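PDB 6KGU: penicillin-binding protein PbpB from Mycobacterium tuberculosis, which synthesises cross-linked peptidoglycan from lipid intermediates for the mycobacterial cell wall and is a target of beta-lactam antibiotics such as aztreonam. Local coordinates for residues R28-I33 against D124-P129; S20-N25 against G190-L195; V336-Y341 against S375-L380; K272-S277 against D343-F348. One frame throughout, in Å; residues are numbered along the deposited sequence. Where two conformers were deposited one is given.

Contact 1: R28-I33 against D124-P129; sequences RLAFTI and DLRQYP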
loop_
_atom_site.group_PDB
_atom_site.type_symbol
_atom_site.label_atom_id
_atom_site.label_comp_id
_atom_site.label_asym_id
_atom_site.label_seq_id
_atom_site.Cartn_x
_atom_site.Cartn_y
_atom_site.Cartn_z
ATOM N N ARG A 28 19.579 -14.556 -1.509
ATOM C CA ARG A 28 19.993 -13.821 -2.698
ATOM C C ARG A 28 18.831 -13.630 -3.663
ATOM O O ARG A 28 18.078 -14.565 -3.944
ATOM C CB ARG A 28 21.143 -14.544 -3.393
ATOM C CG ARG A 28 22.431 -14.571 -2.564
ATOM C CD ARG A 28 23.534 -15.343 -3.278
ATOM N NE ARG A 28 23.158 -16.733 -3.528
ATOM C CZ ARG A 28 23.892 -17.592 -4.228
ATOM N NH1 ARG A 28 25.051 -17.203 -4.764
ATOM N NH2 ARG A 28 23.468 -18.841 -4.395
ATOM N N LEU A 29 18.686 -12.406 -4.160
ATOM C CA LEU A 29 17.802 -12.089 -5.275
ATOM C C LEU A 29 18.562 -11.925 -6.581
ATOM O O LEU A 29 18.078 -12.341 -7.635
ATOM C CB LEU A 29 17.012 -10.809 -4.970
ATOM C CG LEU A 29 15.988 -10.964 -3.842
ATOM C CD1 LEU A 29 15.570 -9.607 -3.251
ATOM C CD2 LEU A 29 14.769 -11.749 -4.339
ATOM N N ALA A 30 19.750 -11.330 -6.538
ATOM C CA ALA A 30 20.537 -11.167 -7.745
ATOM C C ALA A 30 22.002 -11.253 -7.351
ATOM O O ALA A 30 22.414 -10.629 -6.373
ATOM C CB ALA A 30 20.233 -9.831 -8.438
ATOM N N PHE A 31 22.778 -12.023 -8.107
ATOM C CA PHE A 31 24.208 -12.130 -7.859
ATOM C C PHE A 31 24.895 -12.513 -9.159
ATOM O O PHE A 31 24.261 -13.001 -10.101
ATOM C CB PHE A 31 24.517 -13.143 -6.747
ATOM C CG PHE A 31 24.216 -14.565 -7.113
ATOM C CD1 PHE A 31 25.173 -15.353 -7.749
ATOM C CD2 PHE A 31 22.990 -15.131 -6.800
ATOM C CE1 PHE A 31 24.900 -16.666 -8.087
ATOM C CE2 PHE A 31 22.708 -16.447 -7.135
ATOM C CZ PHE A 31 23.665 -17.219 -7.775
ATOM N N THR A 32 26.207 -12.291 -9.202
ATOM C CA THR A 32 26.984 -12.458 -10.421
ATOM C C THR A 32 27.886 -13.683 -10.320
ATOM O O THR A 32 28.438 -13.973 -9.257
ATOM C CB THR A 32 27.799 -11.195 -10.696
ATOM O OG1 THR A 32 26.903 -10.129 -11.046
ATOM C CG2 THR A 32 28.812 -11.405 -11.823
ATOM N N ILE A 33 28.001 -14.425 -11.419
ATOM C CA ILE A 33 28.987 -15.496 -11.543
ATOM C C ILE A 33 29.900 -15.182 -12.721
ATOM O O ILE A 33 29.491 -14.583 -13.719
ATOM C CB ILE A 33 28.352 -16.896 -11.718
ATOM C CG1 ILE A 33 27.849 -17.070 -13.163
ATOM C CG2 ILE A 33 27.253 -17.113 -10.711
ATOM C CD1 ILE A 33 26.979 -18.319 -13.407
ATOM N N ASP A 124 30.843 -11.816 -17.138
ATOM C CA ASP A 124 30.129 -11.984 -15.880
ATOM C C ASP A 124 28.645 -12.188 -16.153
ATOM O O ASP A 124 28.041 -11.424 -16.909
ATOM C CB ASP A 124 30.346 -10.763 -14.989
ATOM C CG ASP A 124 31.688 -10.792 -14.281
ATOM O OD1 ASP A 124 32.564 -11.584 -14.686
ATOM O OD2 ASP A 124 31.867 -10.019 -13.318
ATOM N N LEU A 125 28.063 -13.223 -15.546
ATOM C CA LEU A 125 26.663 -13.584 -15.752
ATOM C C LEU A 125 25.848 -13.225 -14.516
ATOM O O LEU A 125 26.133 -13.715 -13.419
ATOM C CB LEU A 125 26.519 -15.075 -16.046
ATOM C CG LEU A 125 27.380 -15.650 -17.164
ATOM C CD1 LEU A 125 27.076 -17.134 -17.327
ATOM C CD2 LEU A 125 27.133 -14.884 -18.453
ATOM N N ARG A 126 24.829 -12.392 -14.697
ATOM C CA ARG A 126 23.923 -12.052 -13.610
ATOM C C ARG A 126 22.918 -13.182 -13.409
ATOM O O ARG A 126 22.349 -13.695 -14.379
ATOM C CB ARG A 126 23.203 -10.737 -13.916
ATOM C CG ARG A 126 22.599 -10.065 -12.692
ATOM C CD ARG A 126 23.695 -9.697 -11.682
ATOM N NE ARG A 126 23.230 -8.726 -10.692
ATOM C CZ ARG A 126 23.846 -8.463 -9.545
ATOM N NH1 ARG A 126 24.969 -9.106 -9.237
ATOM N NH2 ARG A 126 23.330 -7.565 -8.703
ATOM N N GLN A 127 22.717 -13.585 -12.158
ATOM C CA GLN A 127 21.833 -14.688 -11.802
ATOM C C GLN A 127 20.646 -14.163 -11.011
ATOM O O GLN A 127 20.828 -13.386 -10.071
ATOM C CB GLN A 127 22.575 -15.731 -10.961
ATOM C CG GLN A 127 23.840 -16.242 -11.614
ATOM C CD GLN A 127 23.550 -16.986 -12.889
ATOM O OE1 GLN A 127 23.921 -16.554 -13.970
ATOM N NE2 GLN A 127 22.868 -18.107 -12.770
ATOM N N TYR A 128 19.440 -14.622 -11.368
ATOM C CA TYR A 128 18.203 -14.283 -10.664
ATOM C C TYR A 128 17.586 -15.607 -10.246
ATOM O O TYR A 128 16.707 -16.135 -10.937
ATOM C CB TYR A 128 17.246 -13.457 -11.533
ATOM C CG TYR A 128 17.840 -12.128 -11.934
ATOM C CD1 TYR A 128 17.807 -11.042 -11.063
ATOM C CD2 TYR A 128 18.474 -11.970 -13.166
ATOM C CE1 TYR A 128 18.381 -9.825 -11.415
ATOM C CE2 TYR A 128 19.055 -10.763 -13.526
ATOM C CZ TYR A 128 19.003 -9.694 -12.646
ATOM O OH TYR A 128 19.566 -8.487 -12.995
ATOM N N PRO A 129 18.053 -16.195 -9.145
ATOM C CA PRO A 129 17.603 -17.548 -8.796
ATOM C C PRO A 129 16.106 -17.640 -8.555
ATOM O O PRO A 129 15.540 -18.723 -8.729
ATOM C CB PRO A 129 18.404 -17.870 -7.526
ATOM C CG PRO A 129 18.737 -16.521 -6.946
ATOM C CD PRO A 129 18.981 -15.639 -8.144
HETATM O O HOH W 1 27.134 -10.406 -7.075
#
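An antiparallel strand pairing at one border of the mixed sheet in the N-terminal region pairs residues Phe-31 through Ile-33 with Leu-125 through Gln-127; strand 122-127 is outermost within this chain. The N-to-C directions of the short segments differ by 145°. Phe-31/Gln-127 and Ile-33/Leu-125 are hydrogen-bonded pairs, the latter with Leu-125 N 2.7 Å from Ile-33 O. Between them Thr-32/Arg-126 is a non-hydrogen-bonded pair, CA to CA 4.4 Å. On one face of the sheet Arg-126 NH1 donates to Thr-32 OG1 over 2.8 Å, the hydroxyl oxygen lying 23° out of the guanidinium plane. The same guanidinium is gripped beyond the pair: NE forms a salt bridge with Glu-152, which also bonds Tyr-128 OH, and NH2 donates to Gly-19 O. On the other face, Phe-31 has CG between the backbone N and the carbonyl carbon (chi1 68°). Its ring takes Gln-127 CB over one face, 3.8 Å from the centroid, in a CH-pi contact. Arg-28 NH1 lies over the centre of the opposite face, and Pro-129 CD approaches obliquely. Where the strand turns its corner, Leu-29 and Ala-30 both face Ile-21, which defines a classic beta bulge.

Contact 2: S20-N25 against G190-L195; sequences SIVDRN and GSTVVL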
loop_
_atom_site.group_PDB
_atom_site.type_symbol
_atom_site.label_atom_id
_atom_site.label_comp_id
_atom_site.label_asym_id
_atom_site.label_seq_id
_atom_site.Cartn_x
_atom_site.Cartn_y
_atom_site.Cartn_z
ATOM N N SER A 20 25.846 -7.948 -4.949
ATOM C CA SER A 20 24.606 -8.710 -4.940
ATOM C C SER A 20 23.456 -7.882 -4.378
ATOM O O SER A 20 23.657 -6.874 -3.700
ATOM C CB SER A 20 24.765 -9.991 -4.114
ATOM O OG SER A 20 25.716 -10.861 -4.698
ATOM N N ILE A 21 22.236 -8.338 -4.655
ATOM C CA ILE A 21 21.022 -7.810 -4.045
ATOM C C ILE A 21 20.395 -8.966 -3.275
ATOM O O ILE A 21 20.074 -10.002 -3.868
ATOM C CB ILE A 21 20.037 -7.247 -5.091
ATOM C CG1 ILE A 21 20.675 -6.112 -5.906
ATOM C CG2 ILE A 21 18.734 -6.787 -4.404
ATOM C CD1 ILE A 21 19.812 -5.586 -7.062
ATOM N N VAL A 22 20.238 -8.800 -1.958
ATOM C CA VAL A 22 19.730 -9.858 -1.094
ATOM C C VAL A 22 18.572 -9.303 -0.273
ATOM O O VAL A 22 18.393 -8.092 -0.155
ATOM C CB VAL A 22 20.832 -10.437 -0.162
ATOM C CG1 VAL A 22 22.070 -10.825 -0.962
ATOM C CG2 VAL A 22 21.208 -9.433 0.930
ATOM N N ASP A 23 17.779 -10.207 0.303
ATOM C CA ASP A 23 16.666 -9.791 1.144
ATOM C C ASP A 23 17.170 -9.578 2.576
ATOM O O ASP A 23 18.362 -9.707 2.856
ATOM C CB ASP A 23 15.507 -10.792 1.043
ATOM C CG ASP A 23 15.663 -12.030 1.970
ATOM O OD1 ASP A 23 16.756 -12.292 2.508
ATOM O OD2 ASP A 23 14.654 -12.762 2.140
ATOM N N ARG A 24 16.255 -9.235 3.496
ATOM C CA ARG A 24 16.657 -8.868 4.851
ATOM C C ARG A 24 17.392 -9.996 5.573
ATOM O O ARG A 24 18.154 -9.734 6.512
ATOM C CB ARG A 24 15.432 -8.421 5.660
ATOM C CG ARG A 24 14.467 -9.534 6.081
ATOM C CD ARG A 24 13.178 -8.966 6.727
ATOM N NE ARG A 24 13.424 -8.226 7.976
ATOM C CZ ARG A 24 13.297 -6.911 8.134
ATOM N NH1 ARG A 24 12.921 -6.137 7.131
ATOM N NH2 ARG A 24 13.543 -6.364 9.316
ATOM N N ASN A 25 17.198 -11.240 5.146
ATOM C CA ASN A 25 17.860 -12.389 5.744
ATOM C C ASN A 25 18.995 -12.917 4.880
ATOM O O ASN A 25 19.415 -14.061 5.058
ATOM C CB ASN A 25 16.833 -13.484 6.018
ATOM C CG ASN A 25 15.678 -12.988 6.867
ATOM O OD1 ASN A 25 15.889 -12.349 7.902
ATOM N ND2 ASN A 25 14.456 -13.282 6.441
ATOM N N GLY A 190 31.825 -3.898 -6.191
ATOM C CA GLY A 190 30.485 -3.441 -5.860
ATOM C C GLY A 190 30.067 -3.863 -4.460
ATOM O O GLY A 190 30.380 -4.958 -3.997
ATOM N N SER A 191 29.328 -2.990 -3.790
ATOM C CA SER A 191 28.799 -3.365 -2.488
ATOM C C SER A 191 27.511 -4.163 -2.653
ATOM O O SER A 191 26.857 -4.128 -3.702
ATOM C CB SER A 191 28.545 -2.121 -1.636
ATOM O OG SER A 191 29.755 -1.430 -1.398
ATOM N N THR A 192 27.155 -4.900 -1.605
ATOM C CA THR A 192 25.928 -5.681 -1.598
ATOM C C THR A 192 24.795 -4.877 -0.970
ATOM O O THR A 192 24.983 -4.226 0.058
ATOM C CB THR A 192 26.139 -6.996 -0.844
ATOM O OG1 THR A 192 26.851 -7.904 -1.695
ATOM C CG2 THR A 192 24.800 -7.634 -0.460
ATOM N N VAL A 193 23.624 -4.914 -1.607
ATOM C CA VAL A 193 22.455 -4.141 -1.197
ATOM C C VAL A 193 21.483 -5.075 -0.472
ATOM O O VAL A 193 20.981 -6.039 -1.059
ATOM C CB VAL A 193 21.790 -3.461 -2.411
ATOM C CG1 VAL A 193 20.415 -2.919 -2.050
ATOM C CG2 VAL A 193 22.683 -2.329 -2.961
ATOM N N VAL A 194 21.216 -4.792 0.802
ATOM C CA VAL A 194 20.315 -5.591 1.635
ATOM C C VAL A 194 18.947 -4.910 1.661
ATOM O O VAL A 194 18.825 -3.777 2.137
ATOM C CB VAL A 194 20.862 -5.748 3.065
ATOM C CG1 VAL A 194 19.928 -6.625 3.902
ATOM C CG2 VAL A 194 22.314 -6.301 3.060
ATOM N N LEU A 195 17.917 -5.590 1.154
ATOM C CA LEU A 195 16.573 -5.026 1.126
ATOM C C LEU A 195 15.824 -5.327 2.424
ATOM O O LEU A 195 16.165 -6.248 3.170
ATOM C CB LEU A 195 15.777 -5.574 -0.062
ATOM C CG LEU A 195 16.460 -5.384 -1.425
ATOM C CD1 LEU A 195 15.631 -5.964 -2.550
ATOM C CD2 LEU A 195 16.725 -3.896 -1.674
#
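A parallel strand pair inside the mixed sheet aligns Ile-21 with Val-193 and Val-22 with Val-194, the CA atoms of the first pair lying 4.9 Å apart. The bonds alternate as parallel pairing requires: Val-193 N donates to Ser-20 O and Val-193 O accepts from Val-22 N, so one residue bonds to both neighbours of Ile-21. Leu-195 N then reaches Val-22 O over 2.9 Å, with an N-H...O angle of 171°. At the start of the pairing Ser-20 N makes only a weak bond, 3.4 Å long, to Thr-192 OG1.

Side chains meet by their branches. Ile-21 CG2, anti to the backbone N, comes within 3.7 Å of Leu-195 CD1. On the face that carries Val-22 and Val-194, the two CG2 methyls touch at 3.9 Å, while Val-194 CG1 lies 3.6 Å from Asp-23 O. Past the strand, Asp-23 OD1 accepts from Asn-25 N at 2.9 Å, closing an Asx turn; the donor stands 63° out of the carboxylate plane. OD1 also takes Asp-27 N, and OD2 takes Asn-199 N at the head of helix 199-216. The Arg-24 side chain leads away from 190-195, and its NH1 makes a salt bridge with Glu-232 and a bond to Thr-196 O.

Strand 21-22 thus sits between 28-36 and 192-195; strand 192-195 has 412-416 on its other side, with Val-416 touching Val-194. Helix 156-160 packs on the face of Ile-21 and Val-193 through Leu-159, and Val-158 adds to the cover over Val-193.

Contact 3: V336-Y341 against S375-L380; sequences VGPERY and STFANL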
loop_
_atom_site.group_PDB
_atom_site.type_symbol
_atom_site.label_atom_id
_atom_site.label_comp_id
_atom_site.label_asym_id
_atom_site.label_seq_id
_atom_site.Cartn_x
_atom_site.Cartn_y
_atom_site.Cartn_z
ATOM N N VAL A 336 -14.843 18.915 11.455
ATOM C CA VAL A 336 -13.402 19.128 11.386
ATOM C C VAL A 336 -13.083 20.472 10.742
ATOM O O VAL A 336 -12.249 21.234 11.244
ATOM C CB VAL A 336 -12.733 17.971 10.617
ATOM C CG1 VAL A 336 -11.256 18.250 10.390
ATOM C CG2 VAL A 336 -12.929 16.658 11.366
ATOM N N GLY A 337 -13.726 20.772 9.612
ATOM C CA GLY A 337 -13.436 21.972 8.861
ATOM C C GLY A 337 -12.343 21.747 7.827
ATOM O O GLY A 337 -11.511 20.842 7.959
ATOM N N PRO A 338 -12.336 22.575 6.770
ATOM C CA PRO A 338 -11.342 22.403 5.689
ATOM C C PRO A 338 -9.893 22.507 6.137
ATOM O O PRO A 338 -9.056 21.696 5.711
ATOM C CB PRO A 338 -11.702 23.535 4.710
ATOM C CG PRO A 338 -13.128 23.828 4.969
ATOM C CD PRO A 338 -13.347 23.599 6.440
ATOM N N GLU A 339 -9.573 23.483 6.993
ATOM C CA GLU A 339 -8.184 23.717 7.384
ATOM C C GLU A 339 -7.609 22.542 8.162
ATOM O O GLU A 339 -6.517 22.053 7.855
ATOM C CB GLU A 339 -8.081 24.990 8.217
ATOM C CG GLU A 339 -8.113 26.262 7.387
ATOM C CD GLU A 339 -7.478 27.436 8.111
ATOM O OE1 GLU A 339 -7.781 27.635 9.307
ATOM O OE2 GLU A 339 -6.657 28.147 7.488
ATOM N N ARG A 340 -8.304 22.104 9.211
ATOM C CA ARG A 340 -7.787 20.978 9.971
ATOM C C ARG A 340 -7.796 19.711 9.122
ATOM O O ARG A 340 -6.889 18.884 9.229
ATOM C CB ARG A 340 -8.583 20.793 11.265
ATOM C CG ARG A 340 -8.262 21.844 12.336
ATOM C CD ARG A 340 -9.000 21.633 13.669
ATOM N NE ARG A 340 -10.459 21.646 13.521
ATOM C CZ ARG A 340 -11.313 21.732 14.544
ATOM N NH1 ARG A 340 -10.849 21.827 15.788
ATOM N NH2 ARG A 340 -12.627 21.723 14.328
ATOM N N TYR A 341 -8.792 19.555 8.248
ATOM C CA TYR A 341 -8.803 18.383 7.385
ATOM C C TYR A 341 -7.590 18.379 6.458
ATOM O O TYR A 341 -6.867 17.382 6.368
ATOM C CB TYR A 341 -10.086 18.310 6.569
ATOM C CG TYR A 341 -10.089 17.043 5.764
ATOM C CD1 TYR A 341 -10.426 15.826 6.356
ATOM C CD2 TYR A 341 -9.681 17.041 4.432
ATOM C CE1 TYR A 341 -10.383 14.639 5.624
ATOM C CE2 TYR A 341 -9.641 15.883 3.698
ATOM C CZ TYR A 341 -9.982 14.677 4.294
ATOM O OH TYR A 341 -9.926 13.518 3.545
ATOM N N SER A 375 -16.390 22.985 -4.056
ATOM C CA SER A 375 -16.835 21.605 -3.950
ATOM C C SER A 375 -15.725 20.620 -3.579
ATOM O O SER A 375 -16.016 19.430 -3.393
ATOM C CB SER A 375 -17.470 21.168 -5.271
ATOM O OG SER A 375 -16.476 21.046 -6.277
ATOM N N THR A 376 -14.468 21.072 -3.491
ATOM C CA THR A 376 -13.362 20.200 -3.094
ATOM C C THR A 376 -13.636 19.506 -1.767
ATOM O O THR A 376 -13.447 18.288 -1.637
ATOM C CB THR A 376 -12.068 21.004 -2.971
ATOM O OG1 THR A 376 -11.914 21.836 -4.120
ATOM C CG2 THR A 376 -10.877 20.057 -2.851
ATOM N N PHE A 377 -14.065 20.276 -0.761
ATOM C CA PHE A 377 -14.257 19.726 0.573
ATOM C C PHE A 377 -15.392 18.708 0.625
ATOM O O PHE A 377 -15.421 17.875 1.536
ATOM C CB PHE A 377 -14.506 20.853 1.579
ATOM C CG PHE A 377 -14.369 20.420 3.024
ATOM C CD1 PHE A 377 -13.289 19.650 3.431
ATOM C CD2 PHE A 377 -15.311 20.793 3.972
ATOM C CE1 PHE A 377 -13.150 19.268 4.756
ATOM C CE2 PHE A 377 -15.180 20.411 5.303
ATOM C CZ PHE A 377 -14.100 19.651 5.697
ATOM N N ALA A 378 -16.324 18.751 -0.320
ATOM C CA ALA A 378 -17.334 17.710 -0.410
ATOM C C ALA A 378 -16.817 16.435 -1.067
ATOM O O ALA A 378 -17.541 15.435 -1.089
ATOM C CB ALA A 378 -18.549 18.215 -1.195
ATOM N N ASN A 379 -15.603 16.448 -1.618
ATOM C CA ASN A 379 -15.071 15.315 -2.362
ATOM C C ASN A 379 -13.893 14.640 -1.675
ATOM O O ASN A 379 -13.878 13.410 -1.548
ATOM C CB ASN A 379 -14.660 15.764 -3.773
ATOM C CG ASN A 379 -15.862 16.083 -4.654
ATOM O OD1 ASN A 379 -15.970 17.174 -5.196
ATOM N ND2 ASN A 379 -16.777 15.136 -4.775
ATOM N N LEU A 380 -12.888 15.416 -1.254
ATOM C CA LEU A 380 -11.685 14.844 -0.647
ATOM C C LEU A 380 -11.969 13.893 0.514
ATOM O O LEU A 380 -11.368 12.806 0.546
ATOM C CB LEU A 380 -10.742 15.965 -0.179
ATOM C CG LEU A 380 -10.067 16.827 -1.239
ATOM C CD1 LEU A 380 -8.977 17.696 -0.600
ATOM C CD2 LEU A 380 -9.511 15.962 -2.378
#
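Thr-376 O accepts two backbone N-H groups, from Asn-379 N at 2.8 Å and from Leu-380 N at 3.0 Å, and this tight turn sets Phe-377 and Leu-380 against the start of helix 338-347. The geometric evidence for the contact comes from the rings. Phe-377 has CG anti to the backbone N (chi1 -165°), and its ring carries Pro-338 over one face, Pro-338 CG lying 4.0 Å from the Phe-377 centroid and 16° off the normal: a CH-pi contact. Phe-377 CZ reaches the backbone ahead of the helix, 3.5 Å from Gly-337 C.

Tyr-341 CB lies near the Phe-377 plane, 3.7 Å from Phe-377 CE1, and the two aromatics form an offset edge-to-face pair, the Phe-377 edge toward the Tyr-341 face, planes at 64°. Tyr-341 CE2 also touches Leu-380 CB at 4.0 Å.

Here, in the transpeptidase domain, the Leu-380 side chain is about 9 Å from bound aztreonam and that of Tyr-341 about 11 Å from that of the probable acylated Ser-269. The contact seats the loop between helices 338-347 and 390-401 on the N-terminal turn of the former, with Trp-372 beside Pro-338, Met-299 of strand 296-299 against Phe-377, and Asn-271 ND2 donating to Leu-380 O.

Contact 4: K272-S277 against D343-F348; sequences KIVAAS and DMLRKF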
loop_
_atom_site.group_PDB
_atom_site.type_symbol
_atom_site.label_atom_id
_atom_site.label_comp_id
_atom_site.label_asym_id
_atom_site.label_seq_id
_atom_site.Cartn_x
_atom_site.Cartn_y
_atom_site.Cartn_z
ATOM N N LYS A 272 -11.051 7.399 3.894
ATOM C CA LYS A 272 -11.842 7.829 5.035
ATOM C C LYS A 272 -11.074 7.717 6.342
ATOM O O LYS A 272 -11.472 8.330 7.337
ATOM C CB LYS A 272 -13.152 7.037 5.104
ATOM C CG LYS A 272 -14.131 7.408 3.963
ATOM C CD LYS A 272 -15.467 6.683 4.088
ATOM C CE LYS A 272 -16.368 6.932 2.879
ATOM N NZ LYS A 272 -17.670 6.177 2.994
ATOM N N ILE A 273 -9.961 6.981 6.355
ATOM C CA ILE A 273 -9.090 6.982 7.527
ATOM C C ILE A 273 -8.718 8.405 7.946
ATOM O O ILE A 273 -8.576 8.691 9.143
ATOM C CB ILE A 273 -7.839 6.120 7.259
ATOM C CG1 ILE A 273 -7.048 5.925 8.553
ATOM C CG2 ILE A 273 -6.957 6.750 6.153
ATOM C CD1 ILE A 273 -5.818 5.057 8.382
ATOM N N VAL A 274 -8.597 9.330 6.986
ATOM C CA VAL A 274 -8.201 10.691 7.346
ATOM C C VAL A 274 -9.311 11.384 8.127
ATOM O O VAL A 274 -9.062 11.962 9.193
ATOM C CB VAL A 274 -7.788 11.494 6.101
ATOM C CG1 VAL A 274 -7.380 12.893 6.492
ATOM C CG2 VAL A 274 -6.606 10.787 5.382
ATOM N N ALA A 275 -10.550 11.341 7.612
ATOM C CA ALA A 275 -11.676 11.922 8.344
ATOM C C ALA A 275 -11.845 11.269 9.708
ATOM O O ALA A 275 -12.131 11.954 10.702
ATOM C CB ALA A 275 -12.969 11.790 7.536
ATOM N N ALA A 276 -11.721 9.937 9.770
ATOM C CA ALA A 276 -11.904 9.239 11.039
ATOM C C ALA A 276 -10.885 9.700 12.065
ATOM O O ALA A 276 -11.229 9.944 13.226
ATOM C CB ALA A 276 -11.788 7.726 10.838
ATOM N N SER A 277 -9.620 9.806 11.644
ATOM C CA SER A 277 -8.539 10.222 12.525
ATOM C C SER A 277 -8.710 11.669 12.953
ATOM O O SER A 277 -8.498 12.012 14.120
ATOM C CB SER A 277 -7.196 10.041 11.807
ATOM O OG SER A 277 -6.989 8.682 11.455
ATOM N N ASP A 343 -4.811 19.863 6.857
ATOM C CA ASP A 343 -3.586 19.660 7.624
ATOM C C ASP A 343 -3.364 18.180 7.898
ATOM O O ASP A 343 -2.229 17.693 7.844
ATOM C CB ASP A 343 -3.628 20.446 8.936
ATOM C CG ASP A 343 -2.311 20.377 9.698
ATOM O OD1 ASP A 343 -1.328 20.974 9.221
ATOM O OD2 ASP A 343 -2.252 19.738 10.771
ATOM N N MET A 344 -4.443 17.444 8.163
ATOM C CA MET A 344 -4.316 16.020 8.451
ATOM C C MET A 344 -3.889 15.240 7.210
ATOM O O MET A 344 -3.028 14.355 7.300
ATOM C CB MET A 344 -5.639 15.495 9.014
ATOM C CG MET A 344 -5.611 14.054 9.435
ATOM S SD MET A 344 -4.683 13.799 10.938
ATOM C CE MET A 344 -5.835 14.432 12.149
ATOM N N LEU A 345 -4.493 15.548 6.051
ATOM C CA LEU A 345 -4.058 14.968 4.779
ATOM C C LEU A 345 -2.553 15.073 4.609
ATOM O O LEU A 345 -1.886 14.106 4.223
ATOM C CB LEU A 345 -4.725 15.675 3.594
ATOM C CG LEU A 345 -6.129 15.440 3.067
ATOM C CD1 LEU A 345 -6.421 16.417 1.924
ATOM C CD2 LEU A 345 -6.361 13.983 2.615
ATOM N N ARG A 346 -2.003 16.266 4.854
ATOM C CA ARG A 346 -0.568 16.475 4.679
ATOM C C ARG A 346 0.234 15.673 5.691
ATOM O O ARG A 346 1.261 15.077 5.343
ATOM C CB ARG A 346 -0.241 17.965 4.794
ATOM C CG ARG A 346 -0.641 18.777 3.580
ATOM C CD ARG A 346 0.525 18.871 2.617
ATOM N NE ARG A 346 0.139 18.457 1.275
ATOM C CZ ARG A 346 0.992 18.292 0.272
ATOM N NH1 ARG A 346 2.291 18.517 0.453
ATOM N NH2 ARG A 346 0.536 17.908 -0.912
ATOM N N LYS A 347 -0.215 15.634 6.951
ATOM C CA LYS A 347 0.533 14.860 7.939
ATOM C C LYS A 347 0.548 13.381 7.573
ATOM O O LYS A 347 1.546 12.688 7.803
ATOM C CB LYS A 347 -0.040 15.064 9.347
ATOM C CG LYS A 347 0.441 16.337 10.042
ATOM C CD LYS A 347 0.115 16.351 11.544
ATOM C CE LYS A 347 -1.343 15.947 11.809
ATOM N NZ LYS A 347 -1.811 16.127 13.242
ATOM N N PHE A 348 -0.553 12.879 7.005
ATOM C CA PHE A 348 -0.597 11.496 6.561
ATOM C C PHE A 348 0.289 11.239 5.345
ATOM O O PHE A 348 0.367 10.087 4.905
ATOM C CB PHE A 348 -2.046 11.087 6.236
ATOM C CG PHE A 348 -2.797 10.493 7.406
ATOM C CD1 PHE A 348 -2.435 9.256 7.929
ATOM C CD2 PHE A 348 -3.869 11.164 7.974
ATOM C CE1 PHE A 348 -3.150 8.693 9.005
ATOM C CE2 PHE A 348 -4.587 10.621 9.048
ATOM C CZ PHE A 348 -4.225 9.385 9.565
#
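Two helical segments, 272-277 and 343-347, pack with axes 9.8 Å apart at closest approach and N-to-C directions 119° from each other, the nearest CA atoms being those of Val-274 and Leu-345. Both belong to the penicillin-binding transpeptidase fold of the beta-lactamase clan. The segment 272-277 includes Lys-272, three residues after Ser-269, the probable acylated serine; this spacing is consistent with the SxxK motif, and Lys-272 NZ bonds Ser-324 OG and Asn-326 OD1 away from the packing.

Val-274 CG1 meets Met-344 CG at 3.6 Å, the two side chains lying alongside each other and pointing opposite ways, and it also reaches Leu-345 CD2 more loosely. Val-274 CG2 approaches the Phe-348 ring obliquely, 3.8 Å from Phe-348 CD2. Met-344 CG is anti to the backbone N (chi1 -176°); beyond it the chain bends twice, and Met-344 CE ends 4.1 Å from Ser-277 C. No hydrogen bond joins the segments, and every touching residue is buried.

The hydroxyl of Ser-277 is satisfied within its own helix: Ser-277 OG donates to Ile-273 O at 2.8 Å, from the opposite face of that carbonyl plane to Ser-277 N. Held there, Ser-277 OG meets the edge of the Phe-348 ring, 3.4 Å from Phe-348 CZ.

From the N terminus, strand 21-22 and then strand 28-36 run next to each other in one sheet. Contact 1 closes a loop from 28-33 to 124-129, nested inside the longer loop that contact 2 closes at 190-195. The two touch through backbone bonds of Ile-21 with Leu-29 and Ala-30, and together tie the strands of the N-terminal mixed sheet. Contacts 3 and 4 come later, on the opposite side of the chain's centre; the centres of contacts 1 and 3 are about 51 Å apart. These later loops cross, both using helix 338-347: contact 4 ties it to helix 272-281, contact 3 to the loop before helix 390-401, and Tyr-341 packs on Val-274.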